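Local coordinates for protein alpha-1,3-glucanase (Bacillus circulans, PDB 5ZRU) that hydrolyses alpha-1,3-glucan, probably binds carbohydrate, and carries calcium and zinc ions in its catalytic unit, at residues V108-Y113 / D138-K143; T395-T400 / K419-L424; N423-T428 / S454-I459. One frame throughout, in Å; residues are numbered along the deposited sequence.

Contact 1: residues V108-Y113 / D138-K143; sequences VPLTSY and DEVHWK. With PE5 (3,6,9,12,15,18,21,24-octaoxahexacosan-1-ol), chain C.
V108 holds CG1 anti to its backbone N (chi1 176°), which leaves CG2 beside that nitrogen and over the six-membered ring of W142. CG2 lies 3.8 Å from the centroid of that ring and 13° off its normal, a CH-pi contact. V140 CG2 comes to the indole edge in plane, meets V108 CG1 tip to tip at 4.0 Å, and takes L110 CD2 at 3.6 Å. No direct hydrogen bond joins the strands; one water donates to T111 O (2.7 Å) and D138 OD2 (2.6 Å), while D138 OD1 is hydrogen-bonded to H318. T111 OG1 forms an ST turn, accepting from Y113 N at 3.0 Å, and also bonds to N93. Its CG2 rests against ether O3 of the PE5 chain. An alanine at T111 would probably leave the N-H of Y113 without its side-chain acceptor. Two antiparallel sheets of the catalytic domain D1 region pack face to face here, the axes of segments 108-111 and 138-143 approaching to 8.4 Å: 103-111 is outermost beside 93-100, 132-144 pairs with 76-82, and E139, turned away from V108 and L110, forms salt bridges with R347 and R371 on strands 345-347 and 369-371 of the D2 region.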
loop_
_atom_site.group_PDB
_atom_site.type_symbol
_atom_site.label_atom_id
_atom_site.label_comp_id
_atom_site.label_asym_id
_atom_site.label_seq_id
_atom_site.Cartn_x
_atom_site.Cartn_y
_atom_site.Cartn_z
ATOM N N VAL A 108 -7.394 19.331 -13.922
ATOM C CA VAL A 108 -6.999 18.671 -12.681
ATOM C C VAL A 108 -5.541 19.021 -12.406
ATOM O O VAL A 108 -4.668 18.636 -13.197
ATOM C CB VAL A 108 -7.186 17.149 -12.769
ATOM C CG1 VAL A 108 -6.673 16.476 -11.493
ATOM C CG2 VAL A 108 -8.638 16.821 -12.980
ATOM N N PRO A 109 -5.235 19.730 -11.324
ATOM C CA PRO A 109 -3.830 19.988 -10.995
ATOM C C PRO A 109 -3.119 18.700 -10.604
ATOM O O PRO A 109 -3.702 17.805 -9.984
ATOM C CB PRO A 109 -3.908 20.963 -9.809
ATOM C CG PRO A 109 -5.342 21.426 -9.754
ATOM C CD PRO A 109 -6.157 20.317 -10.338
ATOM N N LEU A 110 -1.839 18.626 -10.976
ATOM C CA LEU A 110 -0.996 17.456 -10.775
ATOM C C LEU A 110 0.372 17.899 -10.283
ATOM O O LEU A 110 0.819 19.012 -10.576
ATOM C CB LEU A 110 -0.814 16.652 -12.080
ATOM C CG LEU A 110 -2.092 16.142 -12.742
ATOM C CD1 LEU A 110 -1.741 15.577 -14.106
ATOM C CD2 LEU A 110 -2.765 15.088 -11.851
ATOM N N THR A 111 1.053 17.013 -9.556
ATOM C CA THR A 111 2.409 17.327 -9.119
ATOM C C THR A 111 3.206 16.035 -9.009
ATOM O O THR A 111 2.641 14.961 -8.761
ATOM C CB THR A 111 2.419 18.090 -7.781
ATOM O OG1 THR A 111 3.767 18.450 -7.435
ATOM C CG2 THR A 111 1.837 17.228 -6.657
ATOM N N SER A 112 4.524 16.141 -9.210
ATOM C CA SER A 112 5.431 15.040 -8.896
ATOM C C SER A 112 6.123 15.243 -7.557
ATOM O O SER A 112 7.047 14.494 -7.231
ATOM C CB SER A 112 6.466 14.832 -10.016
ATOM O OG SER A 112 7.127 16.038 -10.385
ATOM N N TYR A 113 5.660 16.219 -6.764
ATOM C CA TYR A 113 6.234 16.507 -5.446
ATOM C C TYR A 113 6.299 15.266 -4.560
ATOM O O TYR A 113 7.328 14.991 -3.931
ATOM C CB TYR A 113 5.410 17.595 -4.751
ATOM C CG TYR A 113 5.828 17.882 -3.313
ATOM C CD1 TYR A 113 6.870 18.766 -3.039
ATOM C CD2 TYR A 113 5.180 17.279 -2.236
ATOM C CE1 TYR A 113 7.261 19.051 -1.738
ATOM C CE2 TYR A 113 5.573 17.552 -0.910
ATOM C CZ TYR A 113 6.609 18.443 -0.682
ATOM O OH TYR A 113 7.007 18.737 0.594
ATOM N N ASP A 138 1.720 8.062 -9.251
ATOM C CA ASP A 138 1.010 8.654 -8.124
ATOM C C ASP A 138 -0.469 8.683 -8.488
ATOM O O ASP A 138 -0.855 8.300 -9.593
ATOM C CB ASP A 138 1.546 10.063 -7.811
ATOM C CG ASP A 138 1.256 10.506 -6.372
ATOM O OD1 ASP A 138 0.621 9.750 -5.608
ATOM O OD2 ASP A 138 1.668 11.623 -5.999
ATOM N N GLU A 139 -1.304 9.163 -7.565
ATOM C CA GLU A 139 -2.736 9.243 -7.824
ATOM C C GLU A 139 -3.267 10.615 -7.443
ATOM O O GLU A 139 -2.678 11.321 -6.615
ATOM C CB GLU A 139 -3.513 8.155 -7.058
ATOM C CG GLU A 139 -3.188 6.758 -7.552
ATOM C CD GLU A 139 -4.015 5.686 -6.879
ATOM O OE1 GLU A 139 -4.900 6.010 -6.065
ATOM O OE2 GLU A 139 -3.756 4.511 -7.158
ATOM N N VAL A 140 -4.366 10.996 -8.096
ATOM C CA VAL A 140 -5.202 12.115 -7.676
ATOM C C VAL A 140 -6.641 11.642 -7.796
ATOM O O VAL A 140 -6.931 10.653 -8.473
ATOM C CB VAL A 140 -4.996 13.407 -8.505
ATOM C CG1 VAL A 140 -3.623 14.016 -8.228
ATOM C CG2 VAL A 140 -5.168 13.131 -9.999
ATOM N N HIS A 141 -7.546 12.339 -7.114
ATOM C CA HIS A 141 -8.965 12.049 -7.288
ATOM C C HIS A 141 -9.745 13.353 -7.300
ATOM O O HIS A 141 -9.289 14.378 -6.791
ATOM C CB HIS A 141 -9.499 11.076 -6.215
ATOM C CG HIS A 141 -9.466 11.606 -4.810
ATOM N ND1 HIS A 141 -8.326 11.596 -4.033
ATOM C CD2 HIS A 141 -10.451 12.114 -4.025
ATOM C CE1 HIS A 141 -8.603 12.095 -2.839
ATOM N NE2 HIS A 141 -9.884 12.422 -2.811
ATOM N N TRP A 142 -10.923 13.311 -7.919
ATOM C CA TRP A 142 -11.779 14.489 -8.002
ATOM C C TRP A 142 -13.214 14.020 -8.180
ATOM O O TRP A 142 -13.468 12.858 -8.492
ATOM C CB TRP A 142 -11.354 15.417 -9.151
ATOM C CG TRP A 142 -11.515 14.801 -10.533
ATOM C CD1 TRP A 142 -12.626 14.849 -11.326
ATOM C CD2 TRP A 142 -10.535 14.051 -11.265
ATOM N NE1 TRP A 142 -12.402 14.179 -12.503
ATOM C CE2 TRP A 142 -11.123 13.684 -12.497
ATOM C CE3 TRP A 142 -9.214 13.665 -11.004
ATOM C CZ2 TRP A 142 -10.443 12.944 -13.459
ATOM C CZ3 TRP A 142 -8.535 12.924 -11.963
ATOM C CH2 TRP A 142 -9.148 12.578 -13.182
ATOM N N LYS A 143 -14.151 14.945 -7.983
ATOM C CA LYS A 143 -15.570 14.660 -8.146
ATOM C C LYS A 143 -16.104 15.416 -9.354
ATOM O O LYS A 143 -15.761 16.583 -9.566
ATOM C CB LYS A 143 -16.372 15.051 -6.901
ATOM C CG LYS A 143 -16.146 14.146 -5.712
ATOM C CD LYS A 143 -16.992 14.564 -4.519
ATOM C CE LYS A 143 -16.551 15.906 -3.953
ATOM N NZ LYS A 143 -17.238 16.187 -2.647
HETATM C C48 PE5 C . 0.037 21.295 0.534
HETATM C C50 PE5 C . 0.844 20.173 -0.131
HETATM O O1 PE5 C . 1.422 20.637 -1.322
HETATM C C1 PE5 C . 2.244 19.711 -1.979
HETATM C C2 PE5 C . 2.662 20.235 -3.356
HETATM O O2 PE5 C . 1.535 20.357 -4.176
HETATM C C3 PE5 C . 1.749 20.965 -5.418
HETATM C C4 PE5 C . 0.417 21.088 -6.170
HETATM O O3 PE5 C . -0.176 19.824 -6.302
HETATM C C5 PE5 C . -1.363 19.763 -7.046
HETATM C C6 PE5 C . -2.433 18.959 -6.293
HETATM O O4 PE5 C . -2.360 17.585 -6.577
HETATM C C7 PE5 C . -2.564 16.720 -5.489
HETATM C C8 PE5 C . -3.873 17.057 -4.772
HETATM O O5 PE5 C . -3.884 16.449 -3.520
HETATM C C9 PE5 C . -4.900 16.889 -2.660
HETATM C C10 PE5 C . -5.971 15.810 -2.577
HETATM O O6 PE5 C . -7.212 16.365 -2.895
HETATM C C11 PE5 C . -8.177 15.442 -3.306
HETATM C C12 PE5 C . -9.376 16.168 -3.901
HETATM O O7 PE5 C . -10.473 15.855 -3.101
HETATM C C13 PE5 C . -11.669 15.637 -3.791
HETATM C C14 PE5 C . -12.828 15.940 -2.846
HETATM O O8 PE5 C . -12.458 17.017 -2.032
HETATM C C15 PE5 C . -13.387 17.390 -1.048
HETATM C C16 PE5 C . -13.872 18.821 -1.322
HETATM O O52 PE5 C . -13.319 19.721 -0.402
HETATM O O HOH W 1 3.538 13.220 -6.907
#

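Contact 2: residues T395-T400 / K419-L424; sequences TFSYNT and KATHNL
T395-T400 and K419-L424 are matching segments of successive coils in a parallel beta-helix, the fold expected of the pectate-lyase-like catalytic domain D2, and their strands stack side by side in register. Backbone bonds such as F396 N to K419 O and Y398 N to T421 O run between the coils. F396 and A420 turn inward, where the phenyl group packs among V365, F356, L378 and I410.

Between strands 395-397 and 400-402, and again between 419-421 and 424-426, the chain turns a corner, at Y398 and H422, both with positive phi. Just beyond it N399 and N423 lie side by side, pointing the same way with amide planes 9° apart, as in the asparagine ladders of such helices. With CG of N423 anti to the carbonyl carbon (chi1 -64°), its OD1 accepts from N399 N (2.9 Å), while its ND2 donates almost straight to F396 O (2.9 Å). Both ends of the amide are thus held, which fixes its flip. N399 repeats the pattern one coil earlier, with OD1 on S368 N and ND2 on V365 O. L424 N closes the rung on N399 O.

On the outer side, the hydroxyls of S397 and T421 meet, OG to OG1, at 2.9 Å. T421 OG1 also bonds to H422 ND1 at 3.0 Å, lying in plane at the imidazole edge, and this is likely to steady the rotation of that ring. The imidazole and the phenol of Y398 are almost parallel (6°) but slid so far that they barely overlap. The slide sets H422 CB over the centre of the phenol ring, 3.5 Å from its centroid, and leaves Y398 OH 3.4 Å above the imidazole plane, over its middle.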
loop_
_atom_site.group_PDB
_atom_site.type_symbol
_atom_site.label_atom_id
_atom_site.label_comp_id
_atom_site.label_asym_id
_atom_site.label_seq_id
_atom_site.Cartn_x
_atom_site.Cartn_y
_atom_site.Cartn_z
ATOM N N THR A 395 -3.825 -10.491 11.424
ATOM C CA THR A 395 -4.518 -10.980 10.236
ATOM C C THR A 395 -4.542 -9.915 9.147
ATOM O O THR A 395 -4.969 -8.786 9.400
ATOM C CB THR A 395 -5.961 -11.363 10.560
ATOM O OG1 THR A 395 -5.974 -12.368 11.580
ATOM C CG2 THR A 395 -6.678 -11.858 9.298
ATOM N N PHE A 396 -4.139 -10.295 7.934
ATOM C CA PHE A 396 -4.209 -9.452 6.738
ATOM C C PHE A 396 -5.079 -10.195 5.728
ATOM O O PHE A 396 -4.578 -11.077 5.022
ATOM C CB PHE A 396 -2.819 -9.190 6.132
ATOM C CG PHE A 396 -1.874 -8.406 7.018
ATOM C CD1 PHE A 396 -2.327 -7.362 7.814
ATOM C CD2 PHE A 396 -0.516 -8.708 7.026
ATOM C CE1 PHE A 396 -1.436 -6.645 8.622
ATOM C CE2 PHE A 396 0.377 -7.993 7.823
ATOM C CZ PHE A 396 -0.078 -6.967 8.623
ATOM N N SER A 397 -6.366 -9.856 5.630
ATOM C CA SER A 397 -7.249 -10.666 4.799
ATOM C C SER A 397 -8.165 -9.806 3.943
ATOM O O SER A 397 -8.544 -8.701 4.325
ATOM C CB SER A 397 -8.089 -11.635 5.657
ATOM O OG SER A 397 -7.234 -12.627 6.220
ATOM N N TYR A 398 -8.518 -10.346 2.773
ATOM C CA TYR A 398 -9.468 -9.708 1.852
ATOM C C TYR A 398 -8.978 -8.339 1.393
ATOM O O TYR A 398 -9.755 -7.392 1.283
ATOM C CB TYR A 398 -10.862 -9.603 2.473
ATOM C CG TYR A 398 -11.505 -10.959 2.679
ATOM C CD1 TYR A 398 -12.141 -11.612 1.628
ATOM C CD2 TYR A 398 -11.454 -11.590 3.918
ATOM C CE1 TYR A 398 -12.724 -12.861 1.811
ATOM C CE2 TYR A 398 -12.034 -12.835 4.108
ATOM C CZ TYR A 398 -12.657 -13.464 3.054
ATOM O OH TYR A 398 -13.228 -14.699 3.264
ATOM N N ASN A 399 -7.690 -8.238 1.086
ATOM C CA ASN A 399 -7.105 -6.992 0.611
ATOM C C ASN A 399 -6.645 -7.142 -0.830
ATOM O O ASN A 399 -6.319 -8.242 -1.282
ATOM C CB ASN A 399 -5.917 -6.575 1.480
ATOM C CG ASN A 399 -6.302 -6.406 2.926
ATOM O OD1 ASN A 399 -7.123 -5.548 3.256
ATOM N ND2 ASN A 399 -5.740 -7.248 3.802
ATOM N N THR A 400 -6.639 -6.024 -1.549
ATOM C CA THR A 400 -6.057 -5.940 -2.881
ATOM C C THR A 400 -4.811 -5.073 -2.785
ATOM O O THR A 400 -4.899 -3.883 -2.466
ATOM C CB THR A 400 -7.046 -5.368 -3.894
ATOM O OG1 THR A 400 -8.173 -6.248 -3.997
ATOM C CG2 THR A 400 -6.385 -5.245 -5.253
ATOM N N LYS A 419 -1.987 -14.699 10.153
ATOM C CA LYS A 419 -2.490 -15.280 8.919
ATOM C C LYS A 419 -2.763 -14.189 7.901
ATOM O O LYS A 419 -3.031 -13.040 8.249
ATOM C CB LYS A 419 -3.755 -16.105 9.130
ATOM C CG LYS A 419 -4.983 -15.294 9.445
ATOM C CD LYS A 419 -6.158 -16.250 9.709
ATOM C CE LYS A 419 -7.325 -15.545 10.371
ATOM N NZ LYS A 419 -8.528 -16.425 10.433
ATOM N N ALA A 420 -2.692 -14.572 6.634
ATOM C CA ALA A 420 -2.995 -13.672 5.527
ATOM C C ALA A 420 -3.790 -14.493 4.530
ATOM O O ALA A 420 -3.247 -15.424 3.925
ATOM C CB ALA A 420 -1.719 -13.098 4.901
ATOM N N THR A 421 -5.074 -14.176 4.366
ATOM C CA THR A 421 -5.941 -15.009 3.538
ATOM C C THR A 421 -6.806 -14.147 2.627
ATOM O O THR A 421 -7.117 -12.999 2.940
ATOM C CB THR A 421 -6.864 -15.914 4.379
ATOM O OG1 THR A 421 -7.889 -15.111 4.976
ATOM C CG2 THR A 421 -6.094 -16.647 5.478
ATOM N N HIS A 422 -7.208 -14.725 1.499
ATOM C CA HIS A 422 -8.182 -14.106 0.597
ATOM C C HIS A 422 -7.677 -12.779 0.032
ATOM O O HIS A 422 -8.443 -11.836 -0.171
ATOM C CB HIS A 422 -9.534 -13.946 1.297
ATOM C CG HIS A 422 -10.155 -15.262 1.657
ATOM N ND1 HIS A 422 -9.951 -15.873 2.876
ATOM C CD2 HIS A 422 -10.911 -16.117 0.928
ATOM C CE1 HIS A 422 -10.581 -17.033 2.893
ATOM N NE2 HIS A 422 -11.178 -17.203 1.729
ATOM N N ASN A 423 -6.388 -12.717 -0.270
ATOM C CA ASN A 423 -5.797 -11.499 -0.798
ATOM C C ASN A 423 -5.559 -11.620 -2.295
ATOM O O ASN A 423 -5.494 -12.717 -2.861
ATOM C CB ASN A 423 -4.481 -11.184 -0.079
ATOM C CG ASN A 423 -4.689 -10.895 1.385
ATOM O OD1 ASN A 423 -5.444 -9.991 1.744
ATOM N ND2 ASN A 423 -4.026 -11.668 2.243
ATOM N N LEU A 424 -5.442 -10.462 -2.934
ATOM C CA LEU A 424 -5.077 -10.347 -4.341
ATOM C C LEU A 424 -3.873 -9.422 -4.398
ATOM O O LEU A 424 -3.947 -8.277 -3.939
ATOM C CB LEU A 424 -6.249 -9.793 -5.169
ATOM C CG LEU A 424 -6.052 -9.430 -6.644
ATOM C CD1 LEU A 424 -5.637 -10.652 -7.462
ATOM C CD2 LEU A 424 -7.341 -8.813 -7.207
#

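Contact 3: residues N423-T428 / S454-I459; sequences NLIVDT and SDTTII
The L424 side chain meets strand 456-459 as a knob meets a shallow dip: its CD1 rests on T457 CB (3.9 Å) and reaches I459 CD1 (4.2 Å), filling the hollow between two side chains of the same face. Farther along that face the fork of V426 is pressed to I459, with CG1 4.0 Å from I459 CB. On the opposite face I425, its CG1 anti to the carbonyl carbon, lies beside I458, and its CD1 crosses to T456, meeting CG2 at 4.1 Å. Backbone hydrogen bonds of the parallel strands, such as I425 N to T457 O, hold these bumps in step. At the corner, T456 OG1 donates to S454 O (2.8 Å), accepts a weak bond from N423 N, and accepts from a water (2.9 Å), which in turn accepts from N423 ND2. D427 N donates to I459 O, and its carboxylate bonds to Q52, G51 and N460, beside the calcium-binding S50. T457 OG1 pairs with R12. The whole is side-chain stacking between successive coils of the parallel beta-helix, with strands 400-402 and 487-495 before and after, and T456 and I458 packing on I492.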
loop_
_atom_site.group_PDB
_atom_site.type_symbol
_atom_site.label_atom_id
_atom_site.label_comp_id
_atom_site.label_asym_id
_atom_site.label_seq_id
_atom_site.Cartn_x
_atom_site.Cartn_y
_atom_site.Cartn_z
ATOM N N ASN A 423 -6.388 -12.717 -0.270
ATOM C CA ASN A 423 -5.797 -11.499 -0.798
ATOM C C ASN A 423 -5.559 -11.620 -2.295
ATOM O O ASN A 423 -5.494 -12.717 -2.861
ATOM C CB ASN A 423 -4.481 -11.184 -0.079
ATOM C CG ASN A 423 -4.689 -10.895 1.385
ATOM O OD1 ASN A 423 -5.444 -9.991 1.744
ATOM N ND2 ASN A 423 -4.026 -11.668 2.243
ATOM N N LEU A 424 -5.442 -10.462 -2.934
ATOM C CA LEU A 424 -5.077 -10.347 -4.341
ATOM C C LEU A 424 -3.873 -9.422 -4.398
ATOM O O LEU A 424 -3.947 -8.277 -3.939
ATOM C CB LEU A 424 -6.249 -9.793 -5.169
ATOM C CG LEU A 424 -6.052 -9.430 -6.644
ATOM C CD1 LEU A 424 -5.637 -10.652 -7.462
ATOM C CD2 LEU A 424 -7.341 -8.813 -7.207
ATOM N N ILE A 425 -2.752 -9.925 -4.910
ATOM C CA ILE A 425 -1.489 -9.204 -4.860
ATOM C C ILE A 425 -0.942 -9.153 -6.275
ATOM O O ILE A 425 -0.634 -10.202 -6.854
ATOM C CB ILE A 425 -0.483 -9.870 -3.902
ATOM C CG1 ILE A 425 -1.137 -10.127 -2.537
ATOM C CG2 ILE A 425 0.737 -8.961 -3.715
ATOM C CD1 ILE A 425 -0.275 -10.954 -1.575
ATOM N N VAL A 426 -0.814 -7.942 -6.832
ATOM C CA VAL A 426 -0.590 -7.760 -8.266
ATOM C C VAL A 426 0.510 -6.732 -8.513
ATOM O O VAL A 426 0.532 -5.669 -7.885
ATOM C CB VAL A 426 -1.887 -7.318 -8.976
ATOM C CG1 VAL A 426 -1.690 -7.278 -10.501
ATOM C CG2 VAL A 426 -3.038 -8.234 -8.609
ATOM N N ASP A 427 1.421 -7.049 -9.443
ATOM C CA ASP A 427 2.336 -6.065 -10.040
ATOM C C ASP A 427 3.350 -5.487 -9.044
ATOM O O ASP A 427 3.571 -4.278 -8.998
ATOM C CB ASP A 427 1.546 -4.927 -10.704
ATOM C CG ASP A 427 0.832 -5.365 -11.962
ATOM O OD1 ASP A 427 1.276 -6.354 -12.576
ATOM O OD2 ASP A 427 -0.164 -4.709 -12.340
ATOM N N THR A 428 3.998 -6.350 -8.263
ATOM C CA THR A 428 5.066 -5.838 -7.408
ATOM C C THR A 428 6.289 -5.493 -8.250
ATOM O O THR A 428 6.508 -6.050 -9.329
ATOM C CB THR A 428 5.457 -6.843 -6.315
ATOM O OG1 THR A 428 6.025 -8.013 -6.910
ATOM C CG2 THR A 428 4.244 -7.237 -5.486
ATOM N N SER A 454 -3.364 -18.228 2.798
ATOM C CA SER A 454 -4.296 -19.057 2.050
ATOM C C SER A 454 -5.136 -18.220 1.107
ATOM O O SER A 454 -5.264 -17.000 1.260
ATOM C CB SER A 454 -5.229 -19.853 2.971
ATOM O OG SER A 454 -6.297 -19.030 3.412
ATOM N N ASP A 455 -5.707 -18.915 0.125
ATOM C CA ASP A 455 -6.780 -18.401 -0.712
ATOM C C ASP A 455 -6.378 -17.090 -1.371
ATOM O O ASP A 455 -7.060 -16.076 -1.260
ATOM C CB ASP A 455 -8.062 -18.253 0.113
ATOM C CG ASP A 455 -8.587 -19.592 0.584
ATOM O OD1 ASP A 455 -9.211 -20.294 -0.238
ATOM O OD2 ASP A 455 -8.343 -19.956 1.757
ATOM N N THR A 456 -5.240 -17.108 -2.053
ATOM C CA THR A 456 -4.638 -15.852 -2.480
ATOM C C THR A 456 -4.155 -15.979 -3.914
ATOM O O THR A 456 -3.604 -17.011 -4.300
ATOM C CB THR A 456 -3.492 -15.455 -1.539
ATOM O OG1 THR A 456 -4.039 -15.061 -0.271
ATOM C CG2 THR A 456 -2.661 -14.293 -2.109
ATOM N N THR A 457 -4.393 -14.934 -4.702
ATOM C CA THR A 457 -3.960 -14.857 -6.091
ATOM C C THR A 457 -2.845 -13.831 -6.208
ATOM O O THR A 457 -2.969 -12.712 -5.699
ATOM C CB THR A 457 -5.126 -14.481 -7.004
ATOM O OG1 THR A 457 -6.106 -15.518 -6.937
ATOM C CG2 THR A 457 -4.664 -14.314 -8.459
ATOM N N ILE A 458 -1.758 -14.230 -6.865
ATOM C CA ILE A 458 -0.553 -13.428 -7.021
ATOM C C ILE A 458 -0.293 -13.302 -8.509
ATOM O O ILE A 458 -0.315 -14.310 -9.224
ATOM C CB ILE A 458 0.651 -14.087 -6.318
ATOM C CG1 ILE A 458 0.454 -14.096 -4.803
ATOM C CG2 ILE A 458 1.952 -13.416 -6.753
ATOM C CD1 ILE A 458 1.389 -15.076 -4.066
ATOM N N ILE A 459 -0.051 -12.077 -8.982
ATOM C CA ILE A 459 0.048 -11.816 -10.417
ATOM C C ILE A 459 1.233 -10.895 -10.690
ATOM O O ILE A 459 1.369 -9.845 -10.051
ATOM C CB ILE A 459 -1.249 -11.191 -10.977
ATOM C CG1 ILE A 459 -2.456 -12.088 -10.696
ATOM C CG2 ILE A 459 -1.129 -10.940 -12.491
ATOM C CD1 ILE A 459 -3.790 -11.490 -11.166
HETATM O O HOH W 2 -2.189 -13.903 1.634
#

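In the fold
From the N terminus, contact 1 comes first, in the D1 region: it closes a span of 24 residues, including the calcium ligands S115 and W116, and joins two antiparallel sheets. Contacts 2 and 3 follow far along the chain, in D2, with nearest atoms about 10 and 11 Å from it. Contact 2 closes one coil, with 18 residues between its segments, and contact 3 the next, with 25; neither nests in or crosses the other, since contact 3 begins on N423 and L424, where contact 2 ends. Their centres are 9 Å apart, and S454 probably bonds to A420 and H422, so three coils run on as one continuous stack.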